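Local structure of periplasmic binding protein/LacI transcriptional regulator (Shewanella sp. ANA-3, 5OCP) at residues 1-6 with 59-64. The protein binds L-arabinofuranose in both its alpha and beta forms and probably delivers it to an arabinose ABC transporter. Numbering follows the deposited sequence.
Sequences TTVGFS and AIIIAP
Gly4 and Ile61 lie at the middle of a parallel strand pair, 2-6 beside 59-62, whose axes come within 4.6 Å at an angle of 20° and whose amides and carbonyls interleave as a ladder. Gly4 gives its N-H to Ala59 O, and Ile61 N reaches Gly4 O at 2.7 Å; Ser6 N then bonds to Ile61 O, and Ala63 N to Ser6 O. At the beginning of the ladder the bond from Ala59 N to Thr2 O is weak, at 3.4 Å.

Val3, Phe5, Ala59 and Ile61 occupy one face of the sheet. CG1 of Val3, anti to the backbone N (chi1 175°), meets the CD1 tip of Ile61 at 3.7 Å, while CG2 of Ile61 lies 3.7 Å from Phe5 CD1. In this periplasmic-binding-protein fold, strand 2-7 lies between 32-37 and 59-62 in a six-stranded parallel sheet, and the Ala63 side chain, just beyond 59-62, comes within about 7 Å of the bound sugar. The Phe5 ring turns its edge to the other strand, with Ile61 O in the ring plane and 3.4 Å from CD1 of Phe5; farther along that edge, CE1 reaches the methyl of Ala63. An alanine in place of Phe5 would probably open a gap beside Ile61 CG2 and leave the Ala63 methyl without its aromatic neighbour.

Phe252 of helix 248-259 packs on Val3 and Ile61. Across the sheet, helix 42-54 covers Ser6, Ile60 and Ile62, and its Gln45 NE2 hydrogen-bonds to both Ser6 OG and Ala63 O.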
ATOM      1  N   THR A   1       8.590 -17.293  20.351  1.00 34.97           N
ATOM      2  CA  THR A   1       9.292 -16.179  19.699  1.00 32.66           C
ATOM      3  C   THR A   1       8.556 -14.867  20.036  1.00 27.58           C
ATOM      4  O   THR A   1       7.306 -14.800  20.068  1.00 27.01           O
ATOM      5  CB  THR A   1       9.363 -16.445  18.191  1.00 34.86           C
ATOM      6  OG1 THR A   1       9.868 -17.770  17.992  1.00 38.13           O
ATOM      7  CG2 THR A   1      10.273 -15.506  17.534  1.00 38.05           C
ATOM      8  N   THR A   2       9.349 -13.862  20.378  1.00 23.93           N
ATOM      9  CA  THR A   2       8.858 -12.506  20.529  1.00 21.35           C
ATOM     10  C   THR A   2       9.350 -11.687  19.347  1.00 19.68           C
ATOM     11  O   THR A   2      10.516 -11.684  19.073  1.00 17.84           O
ATOM     12  CB  THR A   2       9.343 -11.881  21.828  1.00 22.46           C
ATOM     13  OG1 THR A   2       8.671 -12.633  22.861  1.00 25.00           O
ATOM     14  CG2 THR A   2       8.847 -10.481  21.962  1.00 23.85           C
ATOM     15  N   VAL A   3       8.402 -11.037  18.659  1.00 18.48           N
ATOM     16  CA  VAL A   3       8.757 -10.266  17.472  1.00 16.50           C
ATOM     17  C   VAL A   3       8.178  -8.905  17.594  1.00 14.35           C
ATOM     18  O   VAL A   3       6.960  -8.783  17.865  1.00 15.51           O
ATOM     19  CB  VAL A   3       8.169 -10.961  16.209  1.00 18.01           C
ATOM     20  CG1 VAL A   3       8.411 -10.129  14.949  1.00 17.49           C
ATOM     21  CG2 VAL A   3       8.763 -12.347  16.046  1.00 18.97           C
ATOM     22  N   GLY A   4       9.004  -7.853  17.452  1.00 13.52           N
ATOM     23  CA  GLY A   4       8.515  -6.496  17.456  1.00 14.27           C
ATOM     24  C   GLY A   4       8.101  -6.100  16.041  1.00 14.96           C
ATOM     25  O   GLY A   4       8.814  -6.475  15.114  1.00 17.38           O
ATOM     26  N   PHE A   5       6.930  -5.495  15.871  1.00 14.65           N
ATOM     27  CA  PHE A   5       6.541  -4.980  14.563  1.00 14.42           C
ATOM     28  C   PHE A   5       6.305  -3.495  14.650  1.00 13.70           C
ATOM     29  O   PHE A   5       5.373  -3.037  15.352  1.00 13.94           O
ATOM     30  CB  PHE A   5       5.285  -5.681  14.068  1.00 14.09           C
ATOM     31  CG  PHE A   5       4.738  -5.147  12.772  1.00 15.04           C
ATOM     32  CD1 PHE A   5       5.541  -4.590  11.818  1.00 21.80           C
ATOM     33  CD2 PHE A   5       3.413  -5.121  12.577  1.00 19.57           C
ATOM     34  CE1 PHE A   5       5.008  -4.154  10.624  1.00 22.13           C
ATOM     35  CE2 PHE A   5       2.863  -4.696  11.398  1.00 20.73           C
ATOM     36  CZ  PHE A   5       3.663  -4.231  10.413  1.00 20.15           C
ATOM     37  N   SER A   6       7.093  -2.700  13.905  1.00 12.90           N
ATOM     38  CA  SER A   6       6.908  -1.268  13.805  1.00 12.87           C
ATOM     39  C   SER A   6       6.088  -0.925  12.582  1.00 12.41           C
ATOM     40  O   SER A   6       6.578  -1.040  11.423  1.00 13.38           O
ATOM     41  CB  SER A   6       8.236  -0.527  13.781  1.00 13.42           C
ATOM     42  OG  SER A   6       7.983   0.883  13.465  1.00 13.37           O
ATOM     43  N   ALA A  59      13.221 -10.957  17.135  1.00 17.26           N
ATOM     44  CA  ALA A  59      13.289 -10.378  15.790  1.00 17.58           C
ATOM     45  C   ALA A  59      12.453  -9.125  15.735  1.00 15.53           C
ATOM     46  O   ALA A  59      11.552  -8.930  16.540  1.00 14.49           O
ATOM     47  CB  ALA A  59      12.710 -11.347  14.789  1.00 16.58           C
ATOM     48  N   ILE A  60      12.727  -8.339  14.703  1.00 15.85           N
ATOM     49  CA  ILE A  60      12.065  -7.074  14.488  1.00 16.14           C
ATOM     50  C   ILE A  60      11.544  -7.082  13.034  1.00 14.96           C
ATOM     51  O   ILE A  60      12.273  -7.398  12.150  1.00 16.17           O
ATOM     52  CB  ILE A  60      13.014  -5.903  14.720  1.00 16.05           C
ATOM     53  CG1 ILE A  60      13.327  -5.846  16.252  1.00 17.47           C
ATOM     54  CG2 ILE A  60      12.468  -4.569  14.211  1.00 16.47           C
ATOM     55  CD1 ILE A  60      14.536  -4.971  16.541  1.00 20.04           C
ATOM     56  N   ILE A  61      10.302  -6.670  12.858  1.00 14.20           N
ATOM     57  CA  ILE A  61       9.750  -6.406  11.480  1.00 13.77           C
ATOM     58  C   ILE A  61       9.474  -4.894  11.447  1.00 13.43           C
ATOM     59  O   ILE A  61       8.875  -4.294  12.384  1.00 12.78           O
ATOM     60  CB  ILE A  61       8.468  -7.152  11.279  1.00 14.82           C
ATOM     61  CG1 ILE A  61       8.735  -8.670  11.382  1.00 16.38           C
ATOM     62  CG2 ILE A  61       7.842  -6.806   9.889  1.00 14.76           C
ATOM     63  CD1 ILE A  61       7.460  -9.501  11.430  1.00 18.34           C
ATOM     64  N   ILE A  62       9.903  -4.279  10.356  1.00 12.21           N
ATOM     65  CA  ILE A  62       9.690  -2.822  10.115  1.00 12.24           C
ATOM     66  C   ILE A  62       8.940  -2.587   8.757  1.00 13.87           C
ATOM     67  O   ILE A  62       9.390  -3.146   7.748  1.00 13.07           O
ATOM     68  CB  ILE A  62      10.998  -1.995  10.087  1.00 13.25           C
ATOM     69  CG1 ILE A  62      11.801  -2.185  11.344  1.00 13.54           C
ATOM     70  CG2 ILE A  62      10.694  -0.538   9.733  1.00 12.88           C
ATOM     71  CD1 ILE A  62      13.183  -1.559  11.255  1.00 14.79           C
ATOM     72  N   ALA A  63       7.785  -1.877   8.762  1.00 12.14           N
ATOM     73  CA  ALA A  63       7.130  -1.417   7.584  1.00 12.09           C
ATOM     74  C   ALA A  63       7.534   0.059   7.494  1.00 12.31           C
ATOM     75  O   ALA A  63       6.973   0.894   8.202  1.00 12.24           O
ATOM     76  CB  ALA A  63       5.604  -1.531   7.691  1.00 12.56           C
ATOM     77  N   PRO A  64       8.563   0.394   6.713  1.00 13.82           N
ATOM     78  CA  PRO A  64       9.114   1.752   6.874  1.00 13.34           C
ATOM     79  C   PRO A  64       8.317   2.856   6.180  1.00 11.88           C
ATOM     80  O   PRO A  64       7.917   2.712   5.023  1.00 13.42           O
ATOM     81  CB  PRO A  64      10.487   1.599   6.231  1.00 14.29           C
ATOM     82  CG  PRO A  64      10.233   0.605   5.113  1.00 15.04           C
ATOM     83  CD  PRO A  64       9.375  -0.409   5.777  1.00 14.40           C
TER